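Local coordinates for protein Non-structural maintenance of chromosomes element 1 homolog (Xenopus laevis, PDB 7DG2) that probably acts as a RING-type E3 ubiquitin ligase with a MAGE partner inside the SMC5-SMC6 complex, which serves DNA repair, at residues Gly115-Ser119 and Ile120-Asn124; Asp127-Ser131 and Lys132-Lys136; Lys137-Glu140 and Gln141-Ser145. One frame throughout, in Å; residues are numbered along the deposited sequence.

Contact 1 (Gly115-Ser119 and Ile120-Asn124); sequences GFATS and ISILN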
ATOM      1  N   GLY A 115      18.291  13.452 -16.346  1.00 25.60           N
ATOM      2  CA  GLY A 115      17.108  12.907 -15.698  1.00 20.42           C
ATOM      3  C   GLY A 115      17.366  12.190 -14.392  1.00 21.95           C
ATOM      4  O   GLY A 115      16.446  11.543 -13.869  1.00 18.82           O
ATOM      5  N   PHE A 116      18.577  12.281 -13.836  1.00 19.32           N
ATOM      6  CA  PHE A 116      18.892  11.692 -12.541  1.00 15.43           C
ATOM      7  C   PHE A 116      19.432  12.751 -11.583  1.00 20.25           C
ATOM      8  O   PHE A 116      20.080  13.714 -12.005  1.00 23.51           O
ATOM      9  CB  PHE A 116      19.910  10.563 -12.681  1.00 19.70           C
ATOM     10  CG  PHE A 116      19.339   9.300 -13.277  1.00 19.80           C
ATOM     11  CD1 PHE A 116      19.145   9.191 -14.645  1.00 22.91           C
ATOM     12  CD2 PHE A 116      19.007   8.223 -12.463  1.00 19.69           C
ATOM     13  CE1 PHE A 116      18.619   8.023 -15.202  1.00 25.24           C
ATOM     14  CE2 PHE A 116      18.474   7.049 -13.017  1.00 22.24           C
ATOM     15  CZ  PHE A 116      18.286   6.957 -14.376  1.00 23.87           C
ATOM     16  N   ALA A 117      19.152  12.568 -10.289  1.00 15.28           N
ATOM     17  CA  ALA A 117      19.781  13.344  -9.222  1.00 16.35           C
ATOM     18  C   ALA A 117      20.731  12.439  -8.444  1.00 15.97           C
ATOM     19  O   ALA A 117      20.452  11.253  -8.262  1.00 17.49           O
ATOM     20  CB  ALA A 117      18.732  13.941  -8.277  1.00 16.40           C
ATOM     21  N   THR A 118      21.875  12.975  -8.023  1.00 13.04           N
ATOM     22  CA  THR A 118      22.831  12.173  -7.271  1.00 15.52           C
ATOM     23  C   THR A 118      22.532  12.251  -5.778  1.00 14.58           C
ATOM     24  O   THR A 118      21.842  13.153  -5.315  1.00 15.47           O
ATOM     25  CB  THR A 118      24.252  12.669  -7.498  1.00 16.59           C
ATOM     26  OG1 THR A 118      24.312  14.026  -7.040  1.00 17.39           O
ATOM     27  CG2 THR A 118      24.608  12.638  -8.975  1.00 15.31           C
ATOM     28  N   SER A 119      23.092  11.307  -5.019  1.00 15.40           N
ATOM     29  CA  SER A 119      22.939  11.350  -3.563  1.00 17.13           C
ATOM     30  C   SER A 119      23.415  12.675  -2.972  1.00 17.25           C
ATOM     31  O   SER A 119      22.741  13.258  -2.113  1.00 15.46           O
ATOM     32  CB  SER A 119      23.690  10.191  -2.909  1.00 19.74           C
ATOM     33  OG  SER A 119      23.060   8.954  -3.208  1.00 22.56           O
ATOM     34  N   ILE A 120      24.574  13.170  -3.406  1.00 14.04           N
ATOM     35  CA  ILE A 120      25.068  14.425  -2.845  1.00 14.71           C
ATOM     36  C   ILE A 120      24.114  15.570  -3.166  1.00 13.66           C
ATOM     37  O   ILE A 120      23.868  16.445  -2.329  1.00 14.37           O
ATOM     38  CB  ILE A 120      26.499  14.709  -3.348  1.00 15.22           C
ATOM     39  CG1 ILE A 120      27.491  13.814  -2.596  1.00 15.94           C
ATOM     40  CG2 ILE A 120      26.848  16.194  -3.148  1.00 16.76           C
ATOM     41  CD1 ILE A 120      28.944  13.922  -3.093  1.00 16.14           C
ATOM     42  N   SER A 121      23.560  15.589  -4.384  1.00 13.41           N
ATOM     43  CA  SER A 121      22.660  16.683  -4.734  1.00 12.87           C
ATOM     44  C   SER A 121      21.417  16.661  -3.844  1.00 14.53           C
ATOM     45  O   SER A 121      20.944  17.717  -3.415  1.00 13.81           O
ATOM     46  CB  SER A 121      22.293  16.642  -6.227  1.00 15.69           C
ATOM     47  OG  SER A 121      21.291  15.678  -6.524  1.00 17.25           O
ATOM     48  N   ILE A 122      20.915  15.467  -3.504  1.00 12.66           N
ATOM     49  CA  ILE A 122      19.733  15.385  -2.641  1.00 12.67           C
ATOM     50  C   ILE A 122      20.078  15.789  -1.211  1.00 16.18           C
ATOM     51  O   ILE A 122      19.286  16.460  -0.532  1.00 16.85           O
ATOM     52  CB  ILE A 122      19.120  13.978  -2.710  1.00 14.55           C
ATOM     53  CG1 ILE A 122      18.648  13.715  -4.128  1.00 14.23           C
ATOM     54  CG2 ILE A 122      17.916  13.874  -1.744  1.00 13.32           C
ATOM     55  CD1 ILE A 122      18.326  12.257  -4.426  1.00 16.57           C
ATOM     56  N   LEU A 123      21.269  15.418  -0.738  1.00 14.57           N
ATOM     57  CA  LEU A 123      21.715  15.864   0.581  1.00 15.13           C
ATOM     58  C   LEU A 123      21.844  17.380   0.633  1.00 18.36           C
ATOM     59  O   LEU A 123      21.542  18.006   1.661  1.00 17.76           O
ATOM     60  CB  LEU A 123      23.046  15.191   0.937  1.00 17.18           C
ATOM     61  CG  LEU A 123      22.985  13.673   1.157  1.00 19.16           C
ATOM     62  CD1 LEU A 123      24.381  13.063   1.268  1.00 25.83           C
ATOM     63  CD2 LEU A 123      22.166  13.343   2.408  1.00 23.06           C
ATOM     64  N   ASN A 124      22.299  17.998  -0.466  1.00 15.50           N
ATOM     65  CA  ASN A 124      22.413  19.452  -0.486  1.00 14.41           C
ATOM     66  C   ASN A 124      21.041  20.108  -0.543  1.00 17.24           C
ATOM     67  O   ASN A 124      20.804  21.105   0.145  1.00 16.23           O
ATOM     68  CB  ASN A 124      23.300  19.903  -1.658  1.00 15.24           C
ATOM     69  CG  ASN A 124      24.758  19.581  -1.432  1.00 16.14           C
ATOM     70  OD1 ASN A 124      25.170  19.324  -0.307  1.00 15.63           O
ATOM     71  ND2 ASN A 124      25.556  19.557  -2.518  1.00 13.68           N
TER

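Contact 2 (Asp127-Ser131 and Lys132-Lys136); sequences DELQS and KKMKK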
ATOM      1  N   ASP A 127      19.707  20.074   2.937  1.00 16.22           N
ATOM      2  CA  ASP A 127      20.314  21.069   3.803  1.00 17.29           C
ATOM      3  C   ASP A 127      19.799  22.475   3.517  1.00 21.77           C
ATOM      4  O   ASP A 127      19.992  23.374   4.345  1.00 22.12           O
ATOM      5  CB  ASP A 127      21.841  20.994   3.645  1.00 16.67           C
ATOM      6  CG  ASP A 127      22.576  21.627   4.812  1.00 29.71           C
ATOM      7  OD1 ASP A 127      22.252  21.285   5.976  1.00 27.29           O
ATOM      8  OD2 ASP A 127      23.484  22.455   4.568  1.00 31.62           O
ATOM      9  N   GLU A 128      19.154  22.692   2.370  1.00 17.03           N
ATOM     10  CA  GLU A 128      18.621  23.999   2.009  1.00 18.61           C
ATOM     11  C   GLU A 128      17.143  24.137   2.337  1.00 23.53           C
ATOM     12  O   GLU A 128      16.590  25.228   2.160  1.00 27.79           O
ATOM     13  CB  GLU A 128      18.809  24.283   0.513  1.00 22.40           C
ATOM     14  CG  GLU A 128      20.238  24.598   0.083  1.00 20.88           C
ATOM     15  CD  GLU A 128      20.716  25.933   0.625  1.00 27.29           C
ATOM     16  OE1 GLU A 128      20.453  26.974  -0.027  1.00 32.15           O
ATOM     17  OE2 GLU A 128      21.326  25.931   1.715  1.00 28.55           O
ATOM     18  N   LEU A 129      16.506  23.060   2.787  1.00 22.49           N
ATOM     19  CA  LEU A 129      15.084  23.096   3.110  1.00 25.32           C
ATOM     20  C   LEU A 129      14.792  24.153   4.162  1.00 30.59           C
ATOM     21  O   LEU A 129      15.545  24.327   5.125  1.00 23.29           O
ATOM     22  CB  LEU A 129      14.606  21.746   3.635  1.00 23.32           C
ATOM     23  CG  LEU A 129      14.663  20.480   2.774  1.00 28.18           C
ATOM     24  CD1 LEU A 129      14.315  19.315   3.634  1.00 29.94           C
ATOM     25  CD2 LEU A 129      13.698  20.532   1.643  1.00 27.01           C
ATOM     26  N   GLN A 130      13.653  24.809   3.999  1.00 40.12           N
ATOM     27  CA  GLN A 130      13.174  25.791   4.953  1.00 41.40           C
ATOM     28  C   GLN A 130      12.348  25.171   6.073  1.00 33.44           C
ATOM     29  O   GLN A 130      11.891  25.900   6.956  1.00 37.20           O
ATOM     30  CB  GLN A 130      12.362  26.857   4.212  1.00 48.34           C
ATOM     31  CG  GLN A 130      13.162  27.523   3.092  1.00 52.86           C
ATOM     32  CD  GLN A 130      12.319  28.427   2.218  1.00 58.08           C
ATOM     33  OE1 GLN A 130      11.553  27.953   1.373  1.00 60.97           O
ATOM     34  NE2 GLN A 130      12.448  29.734   2.419  1.00 55.39           N
ATOM     35  N   SER A 131      12.151  23.856   6.058  1.00 37.56           N
ATOM     36  CA  SER A 131      11.394  23.138   7.071  1.00 31.16           C
ATOM     37  C   SER A 131      12.348  22.453   8.048  1.00 31.12           C
ATOM     38  O   SER A 131      13.570  22.661   8.014  1.00 31.15           O
ATOM     39  CB  SER A 131      10.455  22.147   6.394  1.00 36.77           C
ATOM     40  OG  SER A 131      11.126  21.498   5.326  1.00 39.70           O
ATOM     41  N   LYS A 132      11.789  21.622   8.927  1.00 26.03           N
ATOM     42  CA  LYS A 132      12.579  20.907   9.926  1.00 25.38           C
ATOM     43  C   LYS A 132      13.679  20.095   9.260  1.00 28.03           C
ATOM     44  O   LYS A 132      13.420  19.331   8.328  1.00 27.61           O
ATOM     45  CB  LYS A 132      11.667  19.993  10.745  1.00 28.78           C
ATOM     46  CG  LYS A 132      12.379  19.177  11.816  1.00 31.71           C
ATOM     47  CD  LYS A 132      11.371  18.544  12.753  1.00 34.07           C
ATOM     48  CE  LYS A 132      12.038  17.745  13.871  1.00 37.56           C
ATOM     49  NZ  LYS A 132      12.462  16.393  13.408  1.00 46.18           N
ATOM     50  N   LYS A 133      14.918  20.271   9.725  1.00 27.53           N
ATOM     51  CA  LYS A 133      16.054  19.673   9.033  1.00 28.39           C
ATOM     52  C   LYS A 133      16.116  18.168   9.249  1.00 25.33           C
ATOM     53  O   LYS A 133      15.712  17.644  10.291  1.00 31.55           O
ATOM     54  CB  LYS A 133      17.367  20.306   9.499  1.00 31.19           C
ATOM     55  CG  LYS A 133      17.596  21.687   8.946  1.00 35.78           C
ATOM     56  CD  LYS A 133      17.618  21.692   7.423  1.00 28.91           C
ATOM     57  CE  LYS A 133      18.454  22.852   6.936  1.00 37.73           C
ATOM     58  NZ  LYS A 133      19.839  22.778   7.496  1.00 34.24           N
ATOM     59  N   MET A 134      16.608  17.472   8.226  1.00 27.83           N
ATOM     60  CA  MET A 134      16.769  16.024   8.231  1.00 25.99           C
ATOM     61  C   MET A 134      18.255  15.682   8.197  1.00 27.39           C
ATOM     62  O   MET A 134      19.014  16.276   7.427  1.00 33.76           O
ATOM     63  CB  MET A 134      16.050  15.392   7.028  1.00 28.11           C
ATOM     64  CG  MET A 134      14.529  15.544   7.081  1.00 25.97           C
ATOM     65  SD  MET A 134      13.634  14.808   5.679  1.00 31.45           S
ATOM     66  CE  MET A 134      13.814  16.037   4.427  1.00 26.86           C
ATOM     67  N   LYS A 135      18.658  14.724   9.026  1.00 30.50           N
ATOM     68  CA  LYS A 135      20.027  14.221   9.002  1.00 35.87           C
ATOM     69  C   LYS A 135      20.281  13.404   7.735  1.00 29.95           C
ATOM     70  O   LYS A 135      19.355  12.965   7.057  1.00 25.05           O
ATOM     71  CB  LYS A 135      20.290  13.353  10.233  1.00 36.14           C
ATOM     72  CG  LYS A 135      20.021  14.046  11.565  1.00 43.98           C
ATOM     73  CD  LYS A 135      20.946  15.238  11.748  1.00 45.30           C
ATOM     74  CE  LYS A 135      20.786  15.874  13.120  1.00 46.39           C
ATOM     75  NZ  LYS A 135      21.677  17.062  13.250  1.00 51.45           N
ATOM     76  N   LYS A 136      21.564  13.177   7.433  1.00 27.29           N
ATOM     77  CA  LYS A 136      21.923  12.298   6.321  1.00 25.16           C
ATOM     78  C   LYS A 136      21.237  10.936   6.440  1.00 28.01           C
ATOM     79  O   LYS A 136      20.667  10.419   5.466  1.00 24.51           O
ATOM     80  CB  LYS A 136      23.441  12.134   6.267  1.00 30.26           C
ATOM     81  CG  LYS A 136      23.936  11.098   5.277  1.00 28.40           C
ATOM     82  CD  LYS A 136      25.449  11.210   5.116  1.00 35.27           C
ATOM     83  CE  LYS A 136      26.057   9.908   4.625  1.00 42.03           C
ATOM     84  NZ  LYS A 136      25.605   9.549   3.257  1.00 43.03           N
TER

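Contact 3 (Lys137-Glu140 and Gln141-Ser145); sequences KEVE and QLLQS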
ATOM      1  N   LYS A 137      21.286  10.336   7.631  1.00 22.84           N
ATOM      2  CA  LYS A 137      20.691   9.016   7.821  1.00 26.72           C
ATOM      3  C   LYS A 137      19.206   9.037   7.499  1.00 24.63           C
ATOM      4  O   LYS A 137      18.691   8.122   6.846  1.00 22.77           O
ATOM      5  CB  LYS A 137      20.923   8.535   9.255  1.00 31.64           C
ATOM      6  CG  LYS A 137      20.683   7.046   9.469  1.00 38.59           C
ATOM      7  CD  LYS A 137      21.207   6.608  10.835  1.00 48.06           C
ATOM      8  CE  LYS A 137      21.106   5.101  11.024  1.00 52.23           C
ATOM      9  NZ  LYS A 137      19.688   4.637  11.078  1.00 57.72           N
ATOM     10  N   GLU A 138      18.510  10.096   7.927  1.00 21.79           N
ATOM     11  CA  GLU A 138      17.086  10.223   7.652  1.00 23.91           C
ATOM     12  C   GLU A 138      16.823  10.416   6.166  1.00 22.78           C
ATOM     13  O   GLU A 138      15.830   9.901   5.640  1.00 21.27           O
ATOM     14  CB  GLU A 138      16.492  11.391   8.443  1.00 26.43           C
ATOM     15  CG  GLU A 138      16.430  11.148   9.944  1.00 35.91           C
ATOM     16  CD  GLU A 138      15.708  12.263  10.688  1.00 40.72           C
ATOM     17  OE1 GLU A 138      15.707  13.409  10.189  1.00 35.02           O
ATOM     18  OE2 GLU A 138      15.133  11.988  11.765  1.00 44.98           O
ATOM     19  N   VAL A 139      17.682  11.177   5.478  1.00 19.01           N
ATOM     20  CA  VAL A 139      17.509  11.326   4.033  1.00 17.99           C
ATOM     21  C   VAL A 139      17.693   9.981   3.339  1.00 19.47           C
ATOM     22  O   VAL A 139      16.922   9.614   2.439  1.00 19.82           O
ATOM     23  CB  VAL A 139      18.474  12.392   3.474  1.00 19.73           C
ATOM     24  CG1 VAL A 139      18.408  12.398   1.941  1.00 18.77           C
ATOM     25  CG2 VAL A 139      18.120  13.768   4.030  1.00 20.87           C
ATOM     26  N   GLU A 140      18.694   9.208   3.761  1.00 19.99           N
ATOM     27  CA  GLU A 140      18.934   7.918   3.126  1.00 21.38           C
ATOM     28  C   GLU A 140      17.772   6.964   3.354  1.00 23.76           C
ATOM     29  O   GLU A 140      17.359   6.244   2.435  1.00 22.59           O
ATOM     30  CB  GLU A 140      20.237   7.322   3.645  1.00 26.10           C
ATOM     31  CG  GLU A 140      21.455   8.087   3.152  1.00 28.11           C
ATOM     32  CD  GLU A 140      22.732   7.691   3.876  1.00 37.46           C
ATOM     33  OE1 GLU A 140      23.824   7.989   3.353  1.00 41.84           O
ATOM     34  OE2 GLU A 140      22.643   7.086   4.967  1.00 36.82           O
ATOM     35  N   GLN A 141      17.221   6.949   4.567  1.00 20.46           N
ATOM     36  CA  GLN A 141      16.059   6.103   4.829  1.00 22.37           C
ATOM     37  C   GLN A 141      14.829   6.567   4.050  1.00 20.26           C
ATOM     38  O   GLN A 141      14.019   5.740   3.603  1.00 21.37           O
ATOM     39  CB  GLN A 141      15.785   6.069   6.333  1.00 26.38           C
ATOM     40  CG  GLN A 141      16.801   5.207   7.077  1.00 31.28           C
ATOM     41  CD  GLN A 141      16.653   5.288   8.581  1.00 42.10           C
ATOM     42  OE1 GLN A 141      16.192   6.298   9.117  1.00 41.88           O
ATOM     43  NE2 GLN A 141      17.043   4.221   9.274  1.00 42.66           N
ATOM     44  N   LEU A 142      14.672   7.882   3.872  1.00 18.85           N
ATOM     45  CA  LEU A 142      13.544   8.390   3.098  1.00 17.08           C
ATOM     46  C   LEU A 142      13.670   8.000   1.633  1.00 17.66           C
ATOM     47  O   LEU A 142      12.682   7.609   0.997  1.00 17.27           O
ATOM     48  CB  LEU A 142      13.453   9.917   3.239  1.00 16.83           C
ATOM     49  CG  LEU A 142      12.342  10.585   2.429  1.00 15.85           C
ATOM     50  CD1 LEU A 142      10.960  10.123   2.938  1.00 17.01           C
ATOM     51  CD2 LEU A 142      12.431  12.123   2.475  1.00 17.90           C
ATOM     52  N   LEU A 143      14.874   8.123   1.076  1.00 16.27           N
ATOM     53  CA  LEU A 143      15.081   7.715  -0.310  1.00 18.26           C
ATOM     54  C   LEU A 143      14.780   6.236  -0.488  1.00 19.28           C
ATOM     55  O   LEU A 143      14.184   5.834  -1.494  1.00 19.37           O
ATOM     56  CB  LEU A 143      16.512   8.030  -0.743  1.00 17.80           C
ATOM     57  CG  LEU A 143      16.796   9.515  -0.888  1.00 17.40           C
ATOM     58  CD1 LEU A 143      18.306   9.706  -1.137  1.00 17.66           C
ATOM     59  CD2 LEU A 143      16.005  10.074  -2.048  1.00 20.22           C
ATOM     60  N   GLN A 144      15.154   5.409   0.487  1.00 19.41           N
ATOM     61  CA  GLN A 144      14.851   3.990   0.341  1.00 22.92           C
ATOM     62  C   GLN A 144      13.345   3.745   0.361  1.00 18.06           C
ATOM     63  O   GLN A 144      12.850   2.856  -0.346  1.00 18.84           O
ATOM     64  CB  GLN A 144      15.553   3.171   1.429  1.00 24.47           C
ATOM     65  CG  GLN A 144      15.302   1.662   1.313  1.00 30.56           C
ATOM     66  CD  GLN A 144      15.658   1.094  -0.074  1.00 38.49           C
ATOM     67  OE1 GLN A 144      16.817   1.147  -0.502  1.00 46.02           O
ATOM     68  NE2 GLN A 144      14.656   0.549  -0.775  1.00 34.89           N
ATOM     69  N   SER A 145      12.604   4.544   1.125  1.00 18.45           N
ATOM     70  CA  SER A 145      11.149   4.442   1.102  1.00 16.75           C
ATOM     71  C   SER A 145      10.590   4.864  -0.253  1.00 17.37           C
ATOM     72  O   SER A 145       9.730   4.180  -0.813  1.00 19.74           O
ATOM     73  CB  SER A 145      10.535   5.283   2.227  1.00 19.02           C
ATOM     74  OG  SER A 145       9.116   5.235   2.151  1.00 20.07           O
TER

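Contact 1 (Gly115-Ser119 and Ile120-Asn124)
Thr118 and Ser121 each hold their hydroxyl between the backbone N and the carbonyl carbon (chi1 61° and 79°), which turns both groups back on the start of helix 119-128. Thr118 OG1 accepts from Ser121 N at 3.2 Å. This is an N-cap bond: the threonine side chain takes up an amide of the first helical turn. Ser121 OG in turn donates to Thr118 O at 2.9 Å, tilted only modestly from the carbonyl plane. Thr118 O also accepts from Ile122 N at 3.1 Å. Two donors therefore grip Thr118 O. The turn joins strand 117-118 to the helix, in a family region classed with the helix-turn-helix clan. Ala117 pairs with Tyr159 on strand 158-161, and Ser119 OG bonds to Gly157 O, so the cap is tied to the sheet beside it. On the inner side, Ala117 CB lies 3.6 Å from Ser121 OG and 4.2 Å from Ile122 CG1. Helix 96-111 touches all three residues, through Ile109, Leu108, Leu101 and Thr105. One residue further along, Leu123 N donates to Ser119 O at 3.0 Å, and Leu123 CG rests 3.3 Å from that oxygen.

Contact 2 (Asp127-Ser131 and Lys132-Lys136)
The chain leaves the weakly bonded end of helix 119-128 at Asp127, bends round through Gln130 and Ser131, and runs back in extended form from Lys132 to Met134. Lys133 spans the mouth of this loop. Its chain bends at chi2 (-59°) and again at chi4 (57°), which folds it back over the helix end. Lys133 NZ reaches Asp127 OD1 at 3.2 Å and forms a salt bridge. The ammonium meets OD1 from above the carboxylate plane, 59° out of it. The methylene next to it is close as well: Lys133 CE lies 3.1 Å from Asp127 O. Farther back, Lys133 CE is 3.7 Å from Leu129 O. The lysine tail thus passes the carbonyls of Asp127 and Leu129, at and just beyond the helix end. The C-terminal end of a helix carries partial negative charge, which may favour the ammonium there, although this end is weakly bonded.

The loop connects helix 119-128 to helix 136-148, two consecutive helices of the Nse1 region that belongs to the helix-turn-helix clan. Its apolar side faces inward. Leu129 points into the loop, and its CD1 meets Met134 CE at 3.4 Å, tighter than usual for two carbons. The two side chains approach at a slant. Met134 is bent at its last torsion, and it also packs on Asn97 and Leu101 of helix 96-111. The same helix holds the tip of the turn: Ser131 OG bonds to Glu100, and Lys132 O accepts from Asn97 ND2.

Contact 3 (Lys137-Glu140 and Gln141-Ser145)
Val139 and Leu143 lie side by side on one face of helix 136-148 and point the same way, with CG1 of the valine 4.1 Å from CD1 of the leucine. They sit one turn apart on a regular alpha-helix, in the Nse1 region of the helix-turn-helix clan. Four successive backbone bonds make up this piece, with Gln141, Leu142, Leu143 and Gln144 donating to the carbonyls four residues earlier. Among them, Leu143 N to Val139 O measures 2.9 Å and is fairly straight, at 165°.

The buried face is closely packed. Val139 touches Ile122, Leu123 and Ala126 of helix 119-128, and Leu143 also meets Ile122. Leu142 packs on Glu98 and Leu101 of helix 96-111, and Val139 reaches Leu101 as well. The CG of Leu142 is anti to the backbone N (chi1 178°), whereas that of Leu143 lies beside the N (chi1 -70°). The two neighbouring leucines thus branch in different ways from the same helix.

The other face is polar and open to solvent. Lys137 and Gln141 meet here at a slant, through their long chains. The lysine is extended until its last torsion, where it bends. The amide end of Gln141 is doubtful in its orientation. The apolar part of the glutamine lies close to the backbone: Gln141 CG is 3.5 Å from Lys137 O. Glu140 runs out extended, and its OE1 forms a salt bridge with Lys136, one turn back. On the packed side, Leu143 CG sits 3.3 Å from Val139 O, the oxygen that its own amide engages.

Overall arrangement
The three contacts follow one another along the chain. Contact 1 opens helix 119-128, contact 2 turns from its end into the next helix, and contact 3 lies within helix 136-148. Contacts 1 and 3 are partly buried and join through apolar side chains, with Leu123 CD2 3.9 Å from Val139 CG1. Contact 2 is a surface contact, though Met134 packs against Val139 of contact 3. The chemistry changes with place. In contact 1 a threonine hydroxyl caps the helix start and a serine hydroxyl adds a bond to the carbonyl of that threonine. A salt bridge crosses the exposed loop in contact 2, and regular backbone bonds with aliphatic packing dominate contact 3. All three rest partly on helix 96-111.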